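Local coordinates for protein SSD1 (Saccharomyces cerevisiae S288C, PDB 7AM1) that binds mRNA untranslated regions as a non-enzymatic member of the RNase II family and represses translation, at residues D180-V192 and F753-P765. Residues are numbered along the deposited sequence; the frame is centred on the assembly and turned at random.
Sequences DDVEVEGQSLLLV and FGIEKRVHGDQLP
Lys757 sets its ammonium at the C-terminal end of helix 175-186: NZ lies 2.8 Å from Glu185 O in the last turn, nearly in line with that carbonyl, and 2.7 Å from Ser188 O in the loop beyond. Its CB starts away from the helix, but bends at chi2 (-77°) and chi4 bring NZ back, where Glu756 O is the third firm acceptor and Leu189 O only a weak extra. A leucine in its place would probably leave the carbonyls of Glu185 and Ser188 without their common donor. Beside it, Leu189 O accepts from Glu756 N at 2.9 Å, and Glu756 OE1 is met from above the carboxylate plane by Leu191 N at 3.0 Å. Strand 755-760 is an outermost strand of a five-stranded antiparallel sheet, consistent with the C-terminal OB-fold domain of this family; helix 180-186 runs roughly antiparallel to it. Farther along, Glu185 OE1 offers its syn lone pair to His760 NE2 at 2.7 Å, carboxylate and ring nearly coplanar, while OE2 forms salt bridges with Arg758 NH1, a long one, and Lys35. Leu191 CD1 approaches the Arg758 guanidinium obliquely, 4.0 Å from NH2. In the second shell, Asp154 holds His760 ND1, Asp747 pairs with Arg758 NE, and Lys629 with Glu756 OE2.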
ATOM      1  N   ASP A 180     -10.403  19.559  -4.546  1.00 45.68           N
ATOM      2  CA  ASP A 180     -10.415  18.101  -4.520  1.00 46.90           C
ATOM      3  C   ASP A 180      -9.032  17.531  -4.804  1.00 43.62           C
ATOM      4  O   ASP A 180      -8.611  16.562  -4.164  1.00 43.19           O
ATOM      5  CB  ASP A 180     -11.425  17.564  -5.535  1.00 52.69           C
ATOM      6  CG  ASP A 180     -12.864  17.823  -5.129  1.00 59.77           C
ATOM      7  OD1 ASP A 180     -13.105  18.195  -3.958  1.00 61.69           O
ATOM      8  OD2 ASP A 180     -13.756  17.650  -5.989  1.00 63.38           O
ATOM      9  N   ASP A 181      -8.305  18.130  -5.752  1.00 42.44           N
ATOM     10  CA  ASP A 181      -6.989  17.621  -6.124  1.00 41.28           C
ATOM     11  C   ASP A 181      -6.021  17.668  -4.948  1.00 38.83           C
ATOM     12  O   ASP A 181      -5.246  16.728  -4.735  1.00 36.52           O
ATOM     13  CB  ASP A 181      -6.429  18.425  -7.298  1.00 42.23           C
ATOM     14  CG  ASP A 181      -6.969  17.963  -8.642  1.00 43.64           C
ATOM     15  OD1 ASP A 181      -7.652  16.914  -8.690  1.00 43.34           O
ATOM     16  OD2 ASP A 181      -6.718  18.661  -9.650  1.00 43.89           O
ATOM     17  N   VAL A 182      -6.028  18.762  -4.183  1.00 39.10           N
ATOM     18  CA  VAL A 182      -5.085  18.878  -3.073  1.00 38.94           C
ATOM     19  C   VAL A 182      -5.269  17.716  -2.105  1.00 37.28           C
ATOM     20  O   VAL A 182      -4.296  17.171  -1.570  1.00 36.23           O
ATOM     21  CB  VAL A 182      -5.244  20.234  -2.362  1.00 41.66           C
ATOM     22  CG1 VAL A 182      -4.296  20.326  -1.171  1.00 40.33           C
ATOM     23  CG2 VAL A 182      -4.965  21.383  -3.323  1.00 45.21           C
ATOM     24  N   GLU A 183      -6.518  17.307  -1.870  1.00 37.61           N
ATOM     25  CA  GLU A 183      -6.767  16.174  -0.986  1.00 38.35           C
ATOM     26  C   GLU A 183      -6.400  14.854  -1.653  1.00 38.66           C
ATOM     27  O   GLU A 183      -5.645  14.053  -1.089  1.00 40.16           O
ATOM     28  CB  GLU A 183      -8.225  16.161  -0.530  1.00 40.91           C
ATOM     29  CG  GLU A 183      -8.607  17.344   0.345  1.00 45.69           C
ATOM     30  CD  GLU A 183     -10.066  17.319   0.743  1.00 52.38           C
ATOM     31  OE1 GLU A 183     -10.897  16.856  -0.063  1.00 54.98           O
ATOM     32  OE2 GLU A 183     -10.377  17.718   1.883  1.00 55.18           O
ATOM     33  N   VAL A 184      -6.935  14.597  -2.847  1.00 38.69           N
ATOM     34  CA  VAL A 184      -6.701  13.305  -3.489  1.00 39.00           C
ATOM     35  C   VAL A 184      -5.213  13.097  -3.747  1.00 38.06           C
ATOM     36  O   VAL A 184      -4.654  12.035  -3.448  1.00 38.42           O
ATOM     37  CB  VAL A 184      -7.519  13.185  -4.785  1.00 40.11           C
ATOM     38  CG1 VAL A 184      -7.112  11.928  -5.536  1.00 40.18           C
ATOM     39  CG2 VAL A 184      -9.003  13.145  -4.468  1.00 41.97           C
ATOM     40  N   GLU A 185      -4.549  14.103  -4.320  1.00 36.09           N
ATOM     41  CA  GLU A 185      -3.129  13.967  -4.620  1.00 35.90           C
ATOM     42  C   GLU A 185      -2.273  14.024  -3.361  1.00 35.95           C
ATOM     43  O   GLU A 185      -1.259  13.320  -3.269  1.00 36.32           O
ATOM     44  CB  GLU A 185      -2.691  15.063  -5.592  1.00 35.61           C
ATOM     45  CG  GLU A 185      -3.366  15.010  -6.947  1.00 36.24           C
ATOM     46  CD  GLU A 185      -2.977  16.184  -7.826  1.00 37.00           C
ATOM     47  OE1 GLU A 185      -2.225  17.056  -7.346  1.00 36.31           O
ATOM     48  OE2 GLU A 185      -3.407  16.228  -8.999  1.00 38.11           O
ATOM     49  N   GLY A 186      -2.673  14.824  -2.379  1.00 36.12           N
ATOM     50  CA  GLY A 186      -1.821  15.127  -1.250  1.00 35.14           C
ATOM     51  C   GLY A 186      -1.934  14.182  -0.072  1.00 35.16           C
ATOM     52  O   GLY A 186      -1.019  14.119   0.756  1.00 36.44           O
ATOM     53  N   GLN A 187      -3.030  13.434   0.021  1.00 33.68           N
ATOM     54  CA  GLN A 187      -3.281  12.598   1.189  1.00 35.18           C
ATOM     55  C   GLN A 187      -2.769  11.168   1.028  1.00 35.92           C
ATOM     56  O   GLN A 187      -2.992  10.338   1.915  1.00 38.39           O
ATOM     57  CB  GLN A 187      -4.779  12.614   1.504  1.00 37.51           C
ATOM     58  CG  GLN A 187      -5.223  13.994   1.998  1.00 39.50           C
ATOM     59  CD  GLN A 187      -6.713  14.109   2.220  1.00 40.62           C
ATOM     60  OE1 GLN A 187      -7.500  13.381   1.618  1.00 39.89           O
ATOM     61  NE2 GLN A 187      -7.113  15.045   3.077  1.00 40.39           N
ATOM     62  N   SER A 188      -2.058  10.873  -0.056  1.00 35.47           N
ATOM     63  CA  SER A 188      -1.398   9.588  -0.226  1.00 37.76           C
ATOM     64  C   SER A 188       0.061   9.821  -0.601  1.00 35.32           C
ATOM     65  O   SER A 188       0.453  10.912  -1.025  1.00 33.44           O
ATOM     66  CB  SER A 188      -2.094   8.727  -1.291  1.00 44.69           C
ATOM     67  OG  SER A 188      -2.005   9.338  -2.566  1.00 49.50           O
ATOM     68  N   LEU A 189       0.874   8.778  -0.438  1.00 34.59           N
ATOM     69  CA  LEU A 189       2.305   8.927  -0.677  1.00 34.64           C
ATOM     70  C   LEU A 189       2.603   9.068  -2.165  1.00 33.79           C
ATOM     71  O   LEU A 189       3.380   9.941  -2.572  1.00 34.18           O
ATOM     72  CB  LEU A 189       3.054   7.741  -0.074  1.00 36.84           C
ATOM     73  CG  LEU A 189       2.897   7.619   1.444  1.00 38.33           C
ATOM     74  CD1 LEU A 189       3.411   6.268   1.917  1.00 38.93           C
ATOM     75  CD2 LEU A 189       3.606   8.773   2.162  1.00 38.54           C
ATOM     76  N   LEU A 190       1.986   8.229  -2.990  1.00 35.58           N
ATOM     77  CA  LEU A 190       2.129   8.262  -4.439  1.00 37.98           C
ATOM     78  C   LEU A 190       0.847   8.825  -5.055  1.00 40.81           C
ATOM     79  O   LEU A 190      -0.089   9.212  -4.352  1.00 42.97           O
ATOM     80  CB  LEU A 190       2.444   6.863  -4.976  1.00 38.03           C
ATOM     81  CG  LEU A 190       3.596   6.114  -4.292  1.00 37.97           C
ATOM     82  CD1 LEU A 190       3.798   4.734  -4.933  1.00 38.98           C
ATOM     83  CD2 LEU A 190       4.899   6.911  -4.313  1.00 38.12           C
ATOM     84  N   LEU A 191       0.805   8.862  -6.385  1.00 39.48           N
ATOM     85  CA  LEU A 191      -0.351   9.355  -7.126  1.00 42.54           C
ATOM     86  C   LEU A 191      -1.109   8.191  -7.748  1.00 49.69           C
ATOM     87  O   LEU A 191      -0.512   7.361  -8.441  1.00 45.52           O
ATOM     88  CB  LEU A 191       0.061  10.328  -8.233  1.00 40.36           C
ATOM     89  CG  LEU A 191       0.595  11.699  -7.836  1.00 39.81           C
ATOM     90  CD1 LEU A 191       1.035  12.445  -9.087  1.00 40.35           C
ATOM     91  CD2 LEU A 191      -0.461  12.489  -7.075  1.00 40.09           C
ATOM     92  N   VAL A 192      -2.430   8.168  -7.555  1.00 67.82           N
ATOM     93  CA  VAL A 192      -3.242   7.120  -8.160  1.00 78.50           C
ATOM     94  C   VAL A 192      -3.273   7.355  -9.668  1.00 81.15           C
ATOM     95  O   VAL A 192      -3.191   8.496 -10.145  1.00 86.54           O
ATOM     96  CB  VAL A 192      -4.673   7.093  -7.586  1.00 84.43           C
ATOM     97  CG1 VAL A 192      -4.686   7.479  -6.101  1.00 85.26           C
ATOM     98  CG2 VAL A 192      -5.641   7.935  -8.421  1.00 85.99           C
ATOM     99  N   PHE A 753      12.075  10.587   0.159  1.00 40.64           N
ATOM    100  CA  PHE A 753      10.856  10.598   0.949  1.00 40.92           C
ATOM    101  C   PHE A 753       9.889   9.488   0.562  1.00 40.29           C
ATOM    102  O   PHE A 753       8.951   9.214   1.320  1.00 41.26           O
ATOM    103  CB  PHE A 753      10.150  11.955   0.805  1.00 42.44           C
ATOM    104  CG  PHE A 753      10.876  13.093   1.468  1.00 44.88           C
ATOM    105  CD1 PHE A 753      12.047  13.594   0.927  1.00 47.46           C
ATOM    106  CD2 PHE A 753      10.395  13.653   2.639  1.00 44.26           C
ATOM    107  CE1 PHE A 753      12.716  14.644   1.533  1.00 47.24           C
ATOM    108  CE2 PHE A 753      11.066  14.702   3.252  1.00 44.17           C
ATOM    109  CZ  PHE A 753      12.224  15.193   2.699  1.00 45.42           C
ATOM    110  N   GLY A 754      10.091   8.842  -0.583  1.00 38.02           N
ATOM    111  CA  GLY A 754       9.142   7.853  -1.064  1.00 35.68           C
ATOM    112  C   GLY A 754       7.786   8.432  -1.397  1.00 35.57           C
ATOM    113  O   GLY A 754       6.756   7.829  -1.065  1.00 35.20           O
ATOM    114  N   ILE A 755       7.756   9.599  -2.046  1.00 34.23           N
ATOM    115  CA  ILE A 755       6.505  10.222  -2.448  1.00 34.09           C
ATOM    116  C   ILE A 755       6.577  10.626  -3.913  1.00 33.00           C
ATOM    117  O   ILE A 755       7.651  10.831  -4.486  1.00 33.87           O
ATOM    118  CB  ILE A 755       6.141  11.450  -1.577  1.00 35.07           C
ATOM    119  CG1 ILE A 755       7.222  12.532  -1.678  1.00 36.47           C
ATOM    120  CG2 ILE A 755       5.896  11.015  -0.137  1.00 34.97           C
ATOM    121  CD1 ILE A 755       6.894  13.806  -0.902  1.00 37.16           C
ATOM    122  N   GLU A 756       5.397  10.723  -4.510  1.00 32.66           N
ATOM    123  CA  GLU A 756       5.206  11.157  -5.884  1.00 34.25           C
ATOM    124  C   GLU A 756       4.066  12.164  -5.862  1.00 34.66           C
ATOM    125  O   GLU A 756       2.993  11.866  -5.328  1.00 34.65           O
ATOM    126  CB  GLU A 756       4.875   9.972  -6.798  1.00 35.13           C
ATOM    127  CG  GLU A 756       4.557  10.355  -8.236  1.00 37.53           C
ATOM    128  CD  GLU A 756       3.759   9.293  -8.976  1.00 40.48           C
ATOM    129  OE1 GLU A 756       3.096   8.456  -8.324  1.00 40.99           O
ATOM    130  OE2 GLU A 756       3.803   9.296 -10.224  1.00 42.10           O
ATOM    131  N   LYS A 757       4.306  13.356  -6.402  1.00 34.60           N
ATOM    132  CA  LYS A 757       3.335  14.440  -6.332  1.00 34.37           C
ATOM    133  C   LYS A 757       3.351  15.222  -7.637  1.00 36.71           C
ATOM    134  O   LYS A 757       4.242  15.060  -8.474  1.00 38.61           O
ATOM    135  CB  LYS A 757       3.619  15.365  -5.142  1.00 31.83           C
ATOM    136  CG  LYS A 757       3.418  14.702  -3.791  1.00 29.93           C
ATOM    137  CD  LYS A 757       1.946  14.600  -3.437  1.00 28.97           C
ATOM    138  CE  LYS A 757       1.669  13.446  -2.479  1.00 29.45           C
ATOM    139  NZ  LYS A 757       1.270  12.207  -3.210  1.00 30.70           N
ATOM    140  N   ARG A 758       2.360  16.094  -7.796  1.00 36.00           N
ATOM    141  CA  ARG A 758       2.115  16.781  -9.055  1.00 36.78           C
ATOM    142  C   ARG A 758       2.253  18.287  -8.893  1.00 37.00           C
ATOM    143  O   ARG A 758       1.602  18.888  -8.030  1.00 34.98           O
ATOM    144  CB  ARG A 758       0.720  16.435  -9.581  1.00 37.73           C
ATOM    145  CG  ARG A 758       0.322  17.167 -10.852  1.00 37.81           C
ATOM    146  CD  ARG A 758      -0.873  16.498 -11.505  1.00 37.82           C
ATOM    147  NE  ARG A 758      -0.546  15.126 -11.887  1.00 37.28           N
ATOM    148  CZ  ARG A 758      -1.437  14.171 -12.123  1.00 36.77           C
ATOM    149  NH1 ARG A 758      -2.737  14.423 -12.020  1.00 38.40           N
ATOM    150  NH2 ARG A 758      -1.024  12.960 -12.465  1.00 34.90           N
ATOM    151  N   VAL A 759       3.088  18.889  -9.736  1.00 38.10           N
ATOM    152  CA  VAL A 759       3.201  20.338  -9.836  1.00 37.42           C
ATOM    153  C   VAL A 759       2.139  20.834 -10.807  1.00 37.55           C
ATOM    154  O   VAL A 759       2.051  20.354 -11.945  1.00 37.65           O
ATOM    155  CB  VAL A 759       4.607  20.752 -10.301  1.00 37.11           C
ATOM    156  CG1 VAL A 759       4.680  22.267 -10.483  1.00 35.62           C
ATOM    157  CG2 VAL A 759       5.665  20.268  -9.311  1.00 36.67           C
ATOM    158  N   HIS A 760       1.320  21.779 -10.356  1.00 36.57           N
ATOM    159  CA  HIS A 760       0.243  22.337 -11.163  1.00 38.17           C
ATOM    160  C   HIS A 760       0.616  23.729 -11.658  1.00 38.04           C
ATOM    161  O   HIS A 760       1.021  24.588 -10.867  1.00 37.50           O
ATOM    162  CB  HIS A 760      -1.054  22.396 -10.355  1.00 39.73           C
ATOM    163  CG  HIS A 760      -1.569  21.051  -9.964  1.00 40.03           C
ATOM    164  ND1 HIS A 760      -2.348  20.281 -10.802  1.00 40.24           N
ATOM    165  CD2 HIS A 760      -1.393  20.321  -8.837  1.00 39.87           C
ATOM    166  CE1 HIS A 760      -2.642  19.143 -10.201  1.00 40.32           C
ATOM    167  NE2 HIS A 760      -2.076  19.141  -9.009  1.00 39.82           N
ATOM    168  N   GLY A 761       0.464  23.949 -12.965  1.00 38.75           N
ATOM    169  CA  GLY A 761       0.786  25.249 -13.526  1.00 39.98           C
ATOM    170  C   GLY A 761      -0.035  26.369 -12.916  1.00 39.82           C
ATOM    171  O   GLY A 761       0.460  27.483 -12.730  1.00 40.47           O
ATOM    172  N   ASP A 762      -1.301  26.091 -12.597  1.00 38.45           N
ATOM    173  CA  ASP A 762      -2.181  27.113 -12.044  1.00 39.63           C
ATOM    174  C   ASP A 762      -1.891  27.418 -10.580  1.00 39.61           C
ATOM    175  O   ASP A 762      -2.660  28.148  -9.952  1.00 39.61           O
ATOM    176  CB  ASP A 762      -3.647  26.704 -12.214  1.00 40.52           C
ATOM    177  CG  ASP A 762      -4.006  25.458 -11.432  1.00 40.59           C
ATOM    178  OD1 ASP A 762      -3.213  25.043 -10.559  1.00 40.00           O
ATOM    179  OD2 ASP A 762      -5.088  24.891 -11.701  1.00 41.11           O
ATOM    180  N   GLN A 763      -0.826  26.858 -10.013  1.00 40.73           N
ATOM    181  CA  GLN A 763      -0.370  27.245  -8.683  1.00 40.30           C
ATOM    182  C   GLN A 763       1.011  27.882  -8.734  1.00 39.07           C
ATOM    183  O   GLN A 763       1.601  28.159  -7.681  1.00 39.63           O
ATOM    184  CB  GLN A 763      -0.391  26.038  -7.746  1.00 41.64           C
ATOM    185  CG  GLN A 763      -1.816  25.595  -7.426  1.00 45.39           C
ATOM    186  CD  GLN A 763      -1.876  24.384  -6.525  1.00 48.97           C
ATOM    187  OE1 GLN A 763      -1.165  23.401  -6.739  1.00 49.64           O
ATOM    188  NE2 GLN A 763      -2.738  24.442  -5.514  1.00 50.69           N
ATOM    189  N   LEU A 764       1.522  28.153  -9.933  1.00 42.18           N
ATOM    190  CA  LEU A 764       2.810  28.786 -10.134  1.00 41.10           C
ATOM    191  C   LEU A 764       2.635  30.175 -10.745  1.00 40.35           C
ATOM    192  O   LEU A 764       1.698  30.408 -11.516  1.00 39.56           O
ATOM    193  CB  LEU A 764       3.689  27.932 -11.055  1.00 39.81           C
ATOM    194  CG  LEU A 764       3.939  26.498 -10.582  1.00 39.13           C
ATOM    195  CD1 LEU A 764       4.721  25.705 -11.620  1.00 37.70           C
ATOM    196  CD2 LEU A 764       4.663  26.502  -9.241  1.00 39.87           C
ATOM    197  N   PRO A 765       3.525  31.123 -10.424  1.00 43.50           N
ATOM    198  CA  PRO A 765       3.426  32.461 -11.027  1.00 43.76           C
ATOM    199  C   PRO A 765       3.871  32.463 -12.481  1.00 44.29           C
ATOM    200  O   PRO A 765       5.009  32.833 -12.792  1.00 44.68           O
ATOM    201  CB  PRO A 765       4.356  33.310 -10.151  1.00 44.16           C
ATOM    202  CG  PRO A 765       5.392  32.323  -9.667  1.00 43.85           C
ATOM    203  CD  PRO A 765       4.643  31.023  -9.466  1.00 43.47           C
TER
HETATM  204  O   HOH W   1       0.257  16.647  -5.758  1.00 34.16           O